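Local coordinates for beta-ketoacyl synthase (Pseudomonas aeruginosa, PDB 4CW4), which catalyses the condensation of acetyl-CoA with malonyl-ACP to acetoacetyl-ACP, the primer that starts fatty acid synthesis, and works as a homodimer, at the interface of chains A and B. Coordinates in Å, arbitrary orientation; residue numbers count along the deposited sequence, not the author numbering. Chains: chain A/B, Beta-ketoacyl synthase.

Contact 1: the interface of chains A and B. Residues chain A 245, 247-250; chain B 106-107, 163, 323.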
ATOM      1  N   ARG A 245       0.278   6.493  23.670  1.00 11.43           N
ATOM      2  CA  ARG A 245       1.198   6.514  24.794  1.00 11.70           C
ATOM      3  C   ARG A 245       1.741   7.904  25.059  1.00 11.83           C
ATOM      4  O   ARG A 245       1.980   8.253  26.212  1.00 12.06           O
ATOM      5  CB  ARG A 245       2.326   5.500  24.571  1.00 12.02           C
ATOM      6  CG  ARG A 245       1.893   4.063  24.801  1.00 12.72           C
ATOM      7  CD  ARG A 245       1.691   3.764  26.269  1.00 12.16           C
ATOM      8  NE  ARG A 245       1.222   2.398  26.464  1.00 12.16           N
ATOM      9  CZ  ARG A 245       0.837   1.888  27.622  1.00 12.92           C
ATOM     10  NH1 ARG A 245       0.883   2.612  28.724  1.00 14.48           N
ATOM     11  NH2 ARG A 245       0.419   0.633  27.667  1.00 14.27           N
ATOM     12  N   LYS A 247      -0.039  10.475  24.782  1.00 13.98           N
ATOM     13  CA  LYS A 247      -1.174  11.130  25.430  1.00 14.78           C
ATOM     14  C   LYS A 247      -1.525  10.494  26.784  1.00 14.96           C
ATOM     15  O   LYS A 247      -2.486  10.904  27.443  1.00 16.56           O
ATOM     16  CB  LYS A 247      -2.390  11.052  24.513  1.00 14.82           C
ATOM     17  CG  LYS A 247      -2.239  11.846  23.225  1.00 16.96           C
ATOM     18  CD  LYS A 247      -3.514  11.770  22.386  1.00 19.49           C
ATOM     19  CE  LYS A 247      -3.450  12.643  21.139  1.00 22.01           C
ATOM     20  NZ  LYS A 247      -4.779  12.809  20.510  1.00 24.12           N
ATOM     21  N   GLY A 248      -0.743   9.503  27.216  1.00 14.42           N
ATOM     22  CA  GLY A 248      -0.958   8.886  28.515  1.00 13.96           C
ATOM     23  C   GLY A 248      -1.820   7.654  28.623  1.00 14.21           C
ATOM     24  O   GLY A 248      -2.229   7.297  29.720  1.00 14.73           O
ATOM     25  N   HIS A 249      -2.104   6.979  27.510  1.00 15.51           N
ATOM     26  CA  HIS A 249      -2.870   5.748  27.624  1.00 18.95           C
ATOM     27  C   HIS A 249      -2.408   4.682  26.660  1.00 15.75           C
ATOM     28  O   HIS A 249      -1.500   4.889  25.846  1.00 13.88           O
ATOM     29  CB  HIS A 249      -4.368   5.979  27.496  1.00 26.81           C
ATOM     30  CG  HIS A 249      -4.755   6.736  26.275  1.00 23.08           C
ATOM     31  ND1 HIS A 249      -4.983   8.098  26.288  1.00 26.86           N
ATOM     32  CD2 HIS A 249      -4.996   6.325  25.005  1.00 34.31           C
ATOM     33  CE1 HIS A 249      -5.321   8.495  25.072  1.00 35.35           C
ATOM     34  NE2 HIS A 249      -5.334   7.441  24.276  1.00 26.80           N
ATOM     35  N   ARG A 250      -3.004   3.514  26.832  1.00 15.88           N
ATOM     36  CA  ARG A 250      -2.605   2.337  26.097  1.00 16.30           C
ATOM     37  C   ARG A 250      -3.202   2.333  24.702  1.00 14.79           C
ATOM     38  O   ARG A 250      -4.239   2.941  24.454  1.00 15.23           O
ATOM     39  CB  ARG A 250      -3.015   1.075  26.851  1.00 21.03           C
ATOM     40  CG  ARG A 250      -4.519   0.839  26.926  1.00 25.52           C
ATOM     41  CD  ARG A 250      -4.828  -0.404  27.774  1.00 35.91           C
ATOM     42  NE  ARG A 250      -3.946  -1.522  27.427  1.00 54.88           N
ATOM     43  CZ  ARG A 250      -2.850  -1.874  28.101  1.00 52.88           C
ATOM     44  NH1 ARG A 250      -2.475  -1.216  29.197  1.00 58.14           N
ATOM     45  NH2 ARG A 250      -2.123  -2.898  27.678  1.00 40.35           N
TER
ATOM     46  N   TRP B 106       7.159   6.810  27.473  1.00 13.37           N
ATOM     47  CA  TRP B 106       5.840   7.342  27.176  1.00 13.62           C
ATOM     48  C   TRP B 106       5.596   8.552  28.065  1.00 12.42           C
ATOM     49  O   TRP B 106       6.493   8.983  28.787  1.00 12.96           O
ATOM     50  CB  TRP B 106       4.739   6.292  27.355  1.00 13.29           C
ATOM     51  CG  TRP B 106       4.549   5.735  28.747  1.00 12.61           C
ATOM     52  CD1 TRP B 106       5.505   5.184  29.570  1.00 13.18           C
ATOM     53  CD2 TRP B 106       3.304   5.602  29.443  1.00 13.40           C
ATOM     54  NE1 TRP B 106       4.926   4.763  30.740  1.00 14.09           N
ATOM     55  CE2 TRP B 106       3.577   5.007  30.686  1.00 13.82           C
ATOM     56  CE3 TRP B 106       1.981   5.961  29.142  1.00 14.69           C
ATOM     57  CZ2 TRP B 106       2.581   4.750  31.623  1.00 14.49           C
ATOM     58  CZ3 TRP B 106       1.000   5.715  30.079  1.00 15.29           C
ATOM     59  CH2 TRP B 106       1.300   5.100  31.294  1.00 15.60           C
ATOM     60  N   HIS B 107       4.389   9.105  28.001  1.00 12.76           N
ATOM     61  CA  HIS B 107       3.987  10.186  28.907  1.00 12.98           C
ATOM     62  C   HIS B 107       2.880   9.696  29.826  1.00 13.18           C
ATOM     63  O   HIS B 107       1.889   9.173  29.340  1.00 15.21           O
ATOM     64  CB  HIS B 107       3.416  11.382  28.136  1.00 13.64           C
ATOM     65  CG  HIS B 107       4.403  12.120  27.297  1.00 13.65           C
ATOM     66  ND1 HIS B 107       4.044  12.744  26.121  1.00 13.76           N
ATOM     67  CD2 HIS B 107       5.727  12.361  27.459  1.00 15.76           C
ATOM     68  CE1 HIS B 107       5.105  13.315  25.587  1.00 15.16           C
ATOM     69  NE2 HIS B 107       6.138  13.111  26.385  1.00 16.05           N
ATOM     70  N   ARG B 163       8.202   2.281  30.740  1.00 12.08           N
ATOM     71  CA  ARG B 163       7.460   1.059  31.017  1.00 12.36           C
ATOM     72  C   ARG B 163       8.084  -0.132  30.318  1.00 12.30           C
ATOM     73  O   ARG B 163       8.878   0.018  29.395  1.00 12.78           O
ATOM     74  CB  ARG B 163       5.994   1.203  30.600  1.00 13.23           C
ATOM     75  CG  ARG B 163       5.797   1.365  29.087  1.00 14.16           C
ATOM     76  CD  ARG B 163       4.345   1.589  28.721  1.00 16.74           C
ATOM     77  NE  ARG B 163       3.530   0.436  29.105  1.00 20.31           N
ATOM     78  CZ  ARG B 163       3.352  -0.653  28.363  1.00 21.38           C
ATOM     79  NH1 ARG B 163       3.902  -0.754  27.161  1.00 21.52           N
ATOM     80  NH2 ARG B 163       2.614  -1.647  28.834  1.00 22.94           N
ATOM     81  N   GLU B 323       3.504  -2.875  20.776  1.00 11.45           N
ATOM     82  CA  GLU B 323       2.302  -2.723  21.583  1.00 12.67           C
ATOM     83  C   GLU B 323       1.024  -2.919  20.779  1.00 12.71           C
ATOM     84  O   GLU B 323       0.068  -3.502  21.281  1.00 14.12           O
ATOM     85  CB  GLU B 323       2.269  -1.391  22.327  1.00 13.28           C
ATOM     86  CG  GLU B 323       1.079  -1.332  23.286  1.00 14.24           C
ATOM     87  CD  GLU B 323       0.950  -0.061  24.091  1.00 14.87           C
ATOM     88  OE1 GLU B 323       1.862   0.786  24.086  1.00 15.27           O
ATOM     89  OE2 GLU B 323      -0.095   0.077  24.763  1.00 14.59           O
TER
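From the 3-10 turn 245-247, A:Arg245 reaches B:Trp106, B:Arg163 and B:Glu323 across the homodimer of FabY, a ketosynthase of the thiolase-like superfamily, meeting two strands (104-112 and 155-163) and the helix 319-327 of the partner. Its guanidinium points one corner at the indole: NH1 lies over the six-membered ring of B:Trp106, 3.5 Å from the centroid, a cation-pi contact made end-on, since the two planes stand 86° apart. Its CD also touches that ring, with A:Arg245 CD 3.6 Å from B:Trp106 CE3.

Another edge of the guanidinium takes the carboxylate of B:Glu323 side-on. NE donates to OE1 of B:Glu323 at 2.9 Å, in the guanidinium plane and on the syn side of the oxygen, while NH2 reaches OE2 at 3.0 Å from above the carboxylate plane. The glutamate chain is extended, with CG anti to the backbone N (chi1 -173°), and this carries the acid out to the arginine.

On one guanidinium face B:Arg163 stacks nearly parallel, 16° between planes, with A:Arg245 NH2 over its centre and 3.3 Å from B:Arg163 CZ. The nearby carboxylate of B:Glu323 would offset the like charges: its OE1 is 4.0 Å from B:Arg163 NH1, a salt bridge within chain B. The opposite face meets main-chain atoms of A:His249 and the poorly ordered A:Arg250, toward the rim. At the backbone, B:His107 N donates to A:Arg245 O at 3.1 Å.

Contact 2: the interface of chains A and B. Residues chain A 269-271, 599-602, 604; chain B 398-400.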
ATOM      1  N   ASN A 269     -14.427  -6.784   1.023  1.00 11.25           N
ATOM      2  CA  ASN A 269     -14.541  -8.241   0.961  1.00 11.41           C
ATOM      3  C   ASN A 269     -15.296  -8.827   2.159  1.00 12.64           C
ATOM      4  O   ASN A 269     -16.146  -9.692   1.988  1.00 12.54           O
ATOM      5  CB  ASN A 269     -13.162  -8.890   0.863  1.00 11.71           C
ATOM      6  CG  ASN A 269     -12.466  -8.566  -0.428  1.00 12.33           C
ATOM      7  OD1 ASN A 269     -13.087  -8.553  -1.500  1.00 12.98           O
ATOM      8  ND2 ASN A 269     -11.161  -8.315  -0.346  1.00 13.31           N
ATOM      9  N   ALA A 270     -14.974  -8.335   3.356  1.00 12.34           N
ATOM     10  CA  ALA A 270     -15.441  -8.915   4.608  1.00 11.85           C
ATOM     11  C   ALA A 270     -16.861  -8.547   4.985  1.00 12.70           C
ATOM     12  O   ALA A 270     -17.539  -9.335   5.632  1.00 13.92           O
ATOM     13  CB  ALA A 270     -14.520  -8.520   5.724  1.00 11.64           C
ATOM     14  N   TYR A 271     -17.292  -7.337   4.626  1.00 12.14           N
ATOM     15  CA  TYR A 271     -18.547  -6.804   5.166  1.00 13.09           C
ATOM     16  C   TYR A 271     -19.530  -6.327   4.121  1.00 13.67           C
ATOM     17  O   TYR A 271     -20.693  -6.130   4.439  1.00 14.43           O
ATOM     18  CB  TYR A 271     -18.249  -5.660   6.128  1.00 13.62           C
ATOM     19  CG  TYR A 271     -17.282  -6.058   7.222  1.00 13.17           C
ATOM     20  CD1 TYR A 271     -17.485  -7.212   7.988  1.00 13.70           C
ATOM     21  CD2 TYR A 271     -16.168  -5.284   7.493  1.00 14.17           C
ATOM     22  CE1 TYR A 271     -16.579  -7.583   8.984  1.00 14.42           C
ATOM     23  CE2 TYR A 271     -15.268  -5.634   8.489  1.00 14.95           C
ATOM     24  CZ  TYR A 271     -15.476  -6.787   9.231  1.00 15.66           C
ATOM     25  OH  TYR A 271     -14.579  -7.112  10.225  1.00 16.10           O
ATOM     26  N   ASN A 599     -22.281  -6.289   6.690  1.00 15.70           N
ATOM     27  CA  ASN A 599     -22.743  -7.625   7.045  1.00 16.96           C
ATOM     28  C   ASN A 599     -21.843  -8.353   8.048  1.00 17.65           C
ATOM     29  O   ASN A 599     -21.685  -9.585   7.969  1.00 17.66           O
ATOM     30  CB  ASN A 599     -22.876  -8.456   5.767  1.00 18.77           C
ATOM     31  CG  ASN A 599     -23.866  -9.584   5.899  1.00 20.07           C
ATOM     32  OD1 ASN A 599     -24.930  -9.425   6.492  1.00 21.37           O
ATOM     33  ND2 ASN A 599     -23.521 -10.741   5.346  1.00 20.02           N
ATOM     34  N   PHE A 600     -21.284  -7.594   8.988  1.00 18.29           N
ATOM     35  CA  PHE A 600     -20.462  -8.125  10.070  1.00 19.98           C
ATOM     36  C   PHE A 600     -21.061  -9.349  10.761  1.00 20.25           C
ATOM     37  O   PHE A 600     -22.173  -9.311  11.283  1.00 20.46           O
ATOM     38  CB  PHE A 600     -20.201  -7.019  11.097  1.00 21.41           C
ATOM     39  CG  PHE A 600     -19.261  -7.415  12.210  1.00 21.69           C
ATOM     40  CD1 PHE A 600     -19.717  -8.139  13.296  1.00 23.44           C
ATOM     41  CD2 PHE A 600     -17.929  -7.030  12.183  1.00 21.94           C
ATOM     42  CE1 PHE A 600     -18.850  -8.495  14.321  1.00 23.49           C
ATOM     43  CE2 PHE A 600     -17.059  -7.375  13.218  1.00 22.14           C
ATOM     44  CZ  PHE A 600     -17.516  -8.111  14.278  1.00 23.14           C
ATOM     45  N   GLY A 601     -20.306 -10.444  10.734  1.00 21.06           N
ATOM     46  CA  GLY A 601     -20.636 -11.648  11.472  1.00 22.07           C
ATOM     47  C   GLY A 601     -21.753 -12.491  10.908  1.00 22.84           C
ATOM     48  O   GLY A 601     -22.206 -13.419  11.577  1.00 24.63           O
ATOM     49  N   GLN A 602     -22.179 -12.191   9.685  1.00 22.92           N
ATOM     50  CA  GLN A 602     -23.302 -12.893   9.068  1.00 24.62           C
ATOM     51  C   GLN A 602     -22.864 -13.645   7.812  1.00 23.11           C
ATOM     52  O   GLN A 602     -21.961 -13.210   7.103  1.00 21.46           O
ATOM     53  CB  GLN A 602     -24.402 -11.900   8.690  1.00 28.70           C
ATOM     54  CG  GLN A 602     -24.808 -10.965   9.807  1.00 33.36           C
ATOM     55  CD  GLN A 602     -26.157 -11.305  10.367  1.00 37.29           C
ATOM     56  OE1 GLN A 602     -26.338 -12.364  10.974  1.00 38.73           O
ATOM     57  NE2 GLN A 602     -27.126 -10.411  10.162  1.00 38.68           N
ATOM     58  N   LEU A 604     -21.214 -16.323   7.347  1.00 22.56           N
ATOM     59  CA  LEU A 604     -19.832 -16.811   7.345  1.00 22.46           C
ATOM     60  C   LEU A 604     -19.766 -18.210   6.759  1.00 21.83           C
ATOM     61  O   LEU A 604     -20.644 -19.039   6.991  1.00 23.38           O
ATOM     62  CB  LEU A 604     -19.223 -16.832   8.757  1.00 23.40           C
ATOM     63  CG  LEU A 604     -18.369 -15.620   9.148  1.00 25.03           C
ATOM     64  CD1 LEU A 604     -19.198 -14.355   9.140  1.00 24.08           C
ATOM     65  CD2 LEU A 604     -17.695 -15.824  10.511  1.00 26.14           C
TER
ATOM     66  N   GLY B 398     -14.381 -14.158   2.275  1.00 12.16           N
ATOM     67  CA  GLY B 398     -15.817 -13.980   2.298  1.00 12.64           C
ATOM     68  C   GLY B 398     -16.213 -13.123   3.488  1.00 13.04           C
ATOM     69  O   GLY B 398     -15.392 -12.352   4.025  1.00 12.75           O
ATOM     70  N   PHE B 399     -17.466 -13.232   3.922  1.00 13.77           N
ATOM     71  CA  PHE B 399     -17.896 -12.456   5.079  1.00 13.99           C
ATOM     72  C   PHE B 399     -17.115 -12.849   6.334  1.00 13.19           C
ATOM     73  O   PHE B 399     -16.781 -14.021   6.530  1.00 14.15           O
ATOM     74  CB  PHE B 399     -19.394 -12.606   5.306  1.00 14.20           C
ATOM     75  CG  PHE B 399     -20.227 -11.960   4.241  1.00 14.43           C
ATOM     76  CD1 PHE B 399     -20.166 -10.588   4.049  1.00 14.91           C
ATOM     77  CD2 PHE B 399     -21.085 -12.704   3.447  1.00 15.34           C
ATOM     78  CE1 PHE B 399     -20.944  -9.966   3.090  1.00 15.68           C
ATOM     79  CE2 PHE B 399     -21.862 -12.087   2.488  1.00 14.97           C
ATOM     80  CZ  PHE B 399     -21.783 -10.718   2.309  1.00 15.64           C
ATOM     81  N   LYS B 400     -16.808 -11.862   7.170  1.00 12.54           N
ATOM     82  CA  LYS B 400     -16.051 -12.094   8.401  1.00 13.75           C
ATOM     83  C   LYS B 400     -16.764 -11.500   9.604  1.00 14.56           C
ATOM     84  O   LYS B 400     -17.689 -10.697   9.461  1.00 15.04           O
ATOM     85  CB  LYS B 400     -14.635 -11.496   8.303  1.00 14.67           C
ATOM     86  CG  LYS B 400     -13.784 -12.060   7.151  1.00 14.29           C
ATOM     87  CD  LYS B 400     -12.368 -11.455   7.094  1.00 15.14           C
ATOM     88  CE  LYS B 400     -11.462 -11.919   8.248  1.00 15.14           C
ATOM     89  NZ  LYS B 400     -11.141 -13.377   8.173  1.00 15.19           N
TER
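The ring of B:Phe399, at the dimer interface of this KAS I/II-type ketosynthase, carries the side-chain amide of A:Asn599 on one face, with ND2 over the ring centre and 3.5 Å from B:Phe399 CZ. Amide and ring planes are 77° apart, so the amide stands nearly upright and presents its nitrogen, rather than its flat side, to the aromatic surface; an N-H directed at the ring would be favourable, although hydrogens are not seen. CG of A:Asn599 is anti to the backbone N (chi1 -155°), which brings the amide over the ring while CB approaches B:Phe399 CE1 at 3.6 Å. Along the rest of the phenyl group, CD1 of B:Phe399 comes 3.3 Å from the carbonyl oxygen of A:Ala270. The flat ring of A:Tyr271 has the methyl group of its own neighbour A:Ala270 over the centre of one face, and its CE1 approaches the carbonyl oxygen of B:Lys400 at 3.3 Å.

The loop segment B:Gly398 to B:Lys400 lies between the C-terminal end of helix 263-273 and the loop 599-604 of the other subunit. Its backbone ties to both. B:Lys400 N donates to A:Ala270 O at 3.0 Å, and A:Gly601 N donates to B:Lys400 O at 2.9 Å. One lysine residue thus links the helix end to the loop through its main chain. Its side chain contributes with carbon: CB, CG and CD run alongside the methyl of A:Ala270, CG at 3.9 Å from A:Ala270 CB. A:Leu604 packs against the same segment from chain A, with CD1 3.9 Å from B:Lys400 CA.

Contact 1 and contact 2 share no residue, and their centres are about 33 Å apart, so they fasten the same two subunits at well-separated places. Contact 1 joins the 3-10 turn 245-247 to strands 104-112 and 155-163 and helix 319-327; contact 2 joins helix 263-273 and the loop around 599-604 to the loop around 398-400. From the active-site A:Cys286, the centre of contact 1 lies about 32 Å away and that of contact 2 about 30 Å, which suggests a role in assembly rather than direct chemistry. Two-fold symmetry repeats both with the chains exchanged, consistent with the homodimer.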